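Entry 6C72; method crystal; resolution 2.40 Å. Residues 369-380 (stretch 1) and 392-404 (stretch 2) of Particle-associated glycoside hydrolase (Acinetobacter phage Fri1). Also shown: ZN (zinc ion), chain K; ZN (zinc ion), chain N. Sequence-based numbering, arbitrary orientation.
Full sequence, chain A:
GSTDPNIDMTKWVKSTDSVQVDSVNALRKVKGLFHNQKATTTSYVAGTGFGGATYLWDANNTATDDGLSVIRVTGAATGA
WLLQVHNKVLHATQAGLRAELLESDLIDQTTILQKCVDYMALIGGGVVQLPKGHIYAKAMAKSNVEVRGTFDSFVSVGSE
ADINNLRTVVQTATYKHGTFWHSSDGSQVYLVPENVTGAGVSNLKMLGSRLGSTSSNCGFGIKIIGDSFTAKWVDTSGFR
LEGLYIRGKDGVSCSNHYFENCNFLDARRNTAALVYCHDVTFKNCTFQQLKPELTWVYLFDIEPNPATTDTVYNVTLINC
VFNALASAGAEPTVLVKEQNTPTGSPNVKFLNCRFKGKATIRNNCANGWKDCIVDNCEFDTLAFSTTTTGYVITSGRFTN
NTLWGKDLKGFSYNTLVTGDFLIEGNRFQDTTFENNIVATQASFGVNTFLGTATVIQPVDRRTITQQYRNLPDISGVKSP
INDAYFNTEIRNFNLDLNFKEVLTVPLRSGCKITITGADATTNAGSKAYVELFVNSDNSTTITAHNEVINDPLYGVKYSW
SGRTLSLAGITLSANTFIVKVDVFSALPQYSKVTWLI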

# COMPACT_ATOMS: atom_id res chain seq x y z
N TRP A 369 20.10 -2.31 7.02
CA TRP A 369 18.86 -2.44 6.26
C TRP A 369 17.86 -1.41 6.81
O TRP A 369 17.35 -1.56 7.92
CB TRP A 369 18.32 -3.86 6.37
CG TRP A 369 17.07 -4.18 5.55
CD1 TRP A 369 16.29 -3.30 4.85
CD2 TRP A 369 16.49 -5.47 5.35
NE1 TRP A 369 15.26 -3.97 4.24
CE2 TRP A 369 15.36 -5.30 4.53
CE3 TRP A 369 16.81 -6.77 5.80
CZ2 TRP A 369 14.55 -6.37 4.15
CZ3 TRP A 369 16.00 -7.82 5.42
CH2 TRP A 369 14.89 -7.62 4.60
N LYS A 370 17.62 -0.35 6.04
CA LYS A 370 16.71 0.72 6.44
C LYS A 370 15.31 0.42 5.92
O LYS A 370 15.13 0.03 4.76
CB LYS A 370 17.21 2.08 5.92
CG LYS A 370 16.28 3.26 6.28
CD LYS A 370 16.89 4.69 6.04
CE LYS A 370 17.12 4.98 4.53
NZ LYS A 370 17.56 6.38 4.22
N ASP A 371 14.31 0.58 6.80
CA ASP A 371 12.89 0.41 6.50
C ASP A 371 12.57 -0.99 5.95
O ASP A 371 11.95 -1.15 4.90
CB ASP A 371 12.39 1.48 5.54
CG ASP A 371 10.87 1.68 5.62
OD1 ASP A 371 10.28 1.36 6.69
OD2 ASP A 371 10.27 2.09 4.60
N CYS A 372 12.96 -2.00 6.71
CA CYS A 372 12.58 -3.39 6.43
C CYS A 372 11.10 -3.63 6.79
O CYS A 372 10.68 -3.34 7.91
CB CYS A 372 13.49 -4.32 7.23
SG CYS A 372 12.92 -6.00 7.41
N ILE A 373 10.33 -4.17 5.85
CA ILE A 373 8.89 -4.35 5.99
C ILE A 373 8.53 -5.83 5.85
O ILE A 373 8.66 -6.41 4.77
CB ILE A 373 8.11 -3.51 4.96
CG1 ILE A 373 8.32 -2.01 5.20
CG2 ILE A 373 6.63 -3.88 4.98
CD1 ILE A 373 7.73 -1.50 6.47
N VAL A 374 8.00 -6.41 6.92
CA VAL A 374 7.47 -7.77 6.92
C VAL A 374 6.09 -7.71 7.58
O VAL A 374 5.98 -7.42 8.78
CB VAL A 374 8.37 -8.76 7.66
CG1 VAL A 374 7.75 -10.18 7.60
CG2 VAL A 374 9.80 -8.72 7.12
N ASP A 375 5.04 -7.97 6.80
CA ASP A 375 3.68 -7.77 7.30
C ASP A 375 2.77 -8.91 6.86
O ASP A 375 2.72 -9.25 5.68
CB ASP A 375 3.13 -6.43 6.82
CG ASP A 375 1.74 -6.16 7.31
OD1 ASP A 375 1.60 -5.71 8.47
OD2 ASP A 375 0.78 -6.42 6.54
N ASN A 376 2.03 -9.47 7.83
CA ASN A 376 1.05 -10.54 7.58
C ASN A 376 1.69 -11.73 6.87
O ASN A 376 1.09 -12.33 5.97
CB ASN A 376 -0.17 -10.01 6.84
CG ASN A 376 -1.22 -9.44 7.79
OD1 ASN A 376 -1.98 -10.18 8.41
ND2 ASN A 376 -1.26 -8.11 7.91
N CYS A 377 2.91 -12.06 7.26
CA CYS A 377 3.65 -13.20 6.75
C CYS A 377 3.64 -14.36 7.74
O CYS A 377 3.42 -14.20 8.94
CB CYS A 377 5.09 -12.79 6.44
SG CYS A 377 5.21 -11.58 5.12
N GLU A 378 3.91 -15.56 7.21
CA GLU A 378 4.01 -16.77 8.01
C GLU A 378 5.43 -17.33 7.93
O GLU A 378 6.05 -17.32 6.86
CB GLU A 378 3.02 -17.83 7.56
CG GLU A 378 1.56 -17.42 7.63
CD GLU A 378 0.64 -18.56 7.21
OE1 GLU A 378 0.88 -19.70 7.64
OE2 GLU A 378 -0.30 -18.30 6.42
N PHE A 379 5.94 -17.83 9.05
CA PHE A 379 7.29 -18.37 9.13
C PHE A 379 7.24 -19.76 9.76
O PHE A 379 6.74 -19.91 10.88
CB PHE A 379 8.20 -17.43 9.93
CG PHE A 379 8.43 -16.10 9.27
CD1 PHE A 379 9.49 -15.93 8.39
CD2 PHE A 379 7.59 -15.03 9.52
CE1 PHE A 379 9.72 -14.70 7.76
CE2 PHE A 379 7.81 -13.80 8.90
CZ PHE A 379 8.88 -13.64 8.01
N ASP A 380 7.74 -20.77 9.03
CA ASP A 380 7.86 -22.11 9.59
C ASP A 380 9.04 -22.24 10.55
O ASP A 380 9.04 -23.13 11.40
CB ASP A 380 8.03 -23.16 8.48
CG ASP A 380 6.72 -23.55 7.85
OD1 ASP A 380 5.67 -23.01 8.24
OD2 ASP A 380 6.74 -24.39 6.92
N VAL A 392 23.11 -5.15 10.50
CA VAL A 392 22.06 -4.61 11.34
C VAL A 392 20.84 -4.33 10.49
O VAL A 392 20.97 -3.93 9.33
CB VAL A 392 22.53 -3.33 12.07
CG1 VAL A 392 21.48 -2.86 13.10
CG2 VAL A 392 23.87 -3.56 12.74
N ILE A 393 19.67 -4.56 11.06
CA ILE A 393 18.43 -4.02 10.51
C ILE A 393 18.19 -2.70 11.23
O ILE A 393 17.79 -2.67 12.39
CB ILE A 393 17.25 -4.97 10.69
CG1 ILE A 393 17.57 -6.34 10.10
CG2 ILE A 393 16.00 -4.38 10.03
CD1 ILE A 393 16.47 -7.37 10.31
N THR A 394 18.44 -1.60 10.51
CA THR A 394 18.45 -0.28 11.12
C THR A 394 17.06 0.13 11.57
O THR A 394 16.90 0.69 12.66
CB THR A 394 19.00 0.70 10.11
OG1 THR A 394 20.33 0.31 9.80
CG2 THR A 394 19.01 2.10 10.67
N SER A 395 16.05 -0.11 10.75
CA SER A 395 14.70 0.30 11.10
C SER A 395 13.71 -0.55 10.33
O SER A 395 14.06 -1.20 9.33
CB SER A 395 14.46 1.77 10.80
OG SER A 395 14.63 2.02 9.43
N GLY A 396 12.48 -0.50 10.77
CA GLY A 396 11.41 -1.15 10.04
C GLY A 396 10.26 -1.53 10.94
O GLY A 396 10.22 -1.19 12.12
N ARG A 397 9.34 -2.27 10.33
CA ARG A 397 8.09 -2.70 10.94
C ARG A 397 7.90 -4.18 10.63
O ARG A 397 7.88 -4.58 9.46
CB ARG A 397 6.92 -1.88 10.41
CG ARG A 397 7.08 -0.40 10.65
CD ARG A 397 5.95 0.40 10.06
NE ARG A 397 4.66 0.01 10.62
CZ ARG A 397 4.14 0.51 11.75
NH1 ARG A 397 4.80 1.43 12.45
NH2 ARG A 397 2.95 0.09 12.17
N PHE A 398 7.84 -4.99 11.68
CA PHE A 398 7.58 -6.42 11.63
C PHE A 398 6.22 -6.63 12.29
O PHE A 398 6.12 -6.79 13.51
CB PHE A 398 8.70 -7.18 12.34
CG PHE A 398 8.64 -8.66 12.17
CD1 PHE A 398 9.29 -9.27 11.11
CD2 PHE A 398 8.00 -9.47 13.10
CE1 PHE A 398 9.26 -10.65 10.96
CE2 PHE A 398 7.98 -10.84 12.95
CZ PHE A 398 8.61 -11.44 11.87
N THR A 399 5.16 -6.60 11.48
CA THR A 399 3.80 -6.50 11.99
C THR A 399 2.93 -7.66 11.53
O THR A 399 3.03 -8.13 10.38
CB THR A 399 3.16 -5.18 11.54
OG1 THR A 399 3.36 -5.01 10.13
CG2 THR A 399 3.74 -3.97 12.30
N ASN A 400 2.08 -8.13 12.45
CA ASN A 400 1.01 -9.06 12.11
C ASN A 400 1.54 -10.32 11.45
O ASN A 400 0.89 -10.88 10.58
CB ASN A 400 -0.03 -8.40 11.22
CG ASN A 400 -0.67 -7.19 11.88
OD1 ASN A 400 -0.61 -6.08 11.35
ND2 ASN A 400 -1.27 -7.41 13.05
N ASN A 401 2.71 -10.78 11.85
CA ASN A 401 3.27 -12.01 11.33
C ASN A 401 3.10 -13.12 12.36
O ASN A 401 2.89 -12.86 13.55
CB ASN A 401 4.76 -11.84 11.00
CG ASN A 401 5.01 -10.66 10.08
OD1 ASN A 401 4.57 -10.68 8.93
ND2 ASN A 401 5.70 -9.61 10.59
N THR A 402 3.22 -14.35 11.89
CA THR A 402 3.16 -15.52 12.76
C THR A 402 4.46 -16.29 12.61
O THR A 402 4.91 -16.56 11.49
CB THR A 402 1.94 -16.39 12.42
OG1 THR A 402 0.74 -15.67 12.71
CG2 THR A 402 1.94 -17.72 13.22
N LEU A 403 5.10 -16.59 13.72
CA LEU A 403 6.22 -17.52 13.74
C LEU A 403 5.67 -18.85 14.24
O LEU A 403 5.37 -19.01 15.43
CB LEU A 403 7.37 -16.99 14.58
CG LEU A 403 8.31 -16.02 13.83
CD1 LEU A 403 7.65 -14.66 13.55
CD2 LEU A 403 9.63 -15.82 14.57
N TRP A 404 5.49 -19.81 13.33
CA TRP A 404 4.88 -21.08 13.70
C TRP A 404 5.82 -21.93 14.55
O TRP A 404 5.34 -22.77 15.33
CB TRP A 404 4.44 -21.86 12.46
CG TRP A 404 3.28 -21.25 11.71
CD1 TRP A 404 3.28 -20.78 10.42
CD2 TRP A 404 1.94 -21.07 12.20
NE1 TRP A 404 2.03 -20.31 10.08
CE2 TRP A 404 1.19 -20.48 11.15
CE3 TRP A 404 1.31 -21.34 13.42
CZ2 TRP A 404 -0.16 -20.16 11.30
CZ3 TRP A 404 -0.02 -21.03 13.55
CH2 TRP A 404 -0.74 -20.44 12.50
ZN ZN K . 0.19 -21.62 7.06
ZN ZN N . 8.12 3.07 4.90
O HOH W 1 7.44 2.11 6.73
O HOH W 2 8.04 1.38 3.91
O HOH W 3 8.73 3.24 2.96
O HOH W 4 6.07 3.36 5.01
O HOH W 5 7.96 5.19 6.19

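The two stretches run side by side in the same direction, strands 372-375 and 396-399 lying at an angle of 12°, and together they bury 1052 Å². Contact begins at W369, whose N donates to V392 O (3.0 Å) and whose O accepts from T394 N (2.8 Å). Stretch 2 then turns a corner at S395, and its side chain joins the backbone pairing: S395 OG accepts from D371 N at 3.0 Å. The CA-to-CB bond of D371 points away from stretch 2, and D371 OD2 binds the chain N zinc (ZN) at 2.4 Å.

Regular parallel pairing follows. C372 N donates to S395 O, and C372 O accepts from R397 N. Opposite C372, G396 adopts backbone angles suited to glycine; a CB there would also collide with C372 O. V374 continues the ladder through V374 N to R397 O and V374 O to T399 N, while V374 CB packs 3.6 Å from F398 CD1, on the face shared with C372 and F379.

On the other face, T399 OG1 donates a short 2.5 Å bond to D375 OD1. Both chains leave strand geometry next, N376 and N400 each having positive phi, and N376 N still reaches T399 O at 3.0 Å. N401 spans this break with its amide group: ND2 adds a second bond to V374 O (2.9 Å), and OD1 accepts from C377 N (2.7 Å), so one side chain ties stretch 1 on both sides of the break.

Pairing resumes as T402 N donates to C377 O. E378 OE1 accepts from W404 NE1 at 2.8 Å and also binds the chain K zinc (ZN) at 2.1 Å. F379 N donates to T402 O. The F379 ring lies near parallel to that of F398 but slid aside, and F379 CD2 meets L403 CD1 at 4.0 Å. W404 N closes the ladder on F379 O.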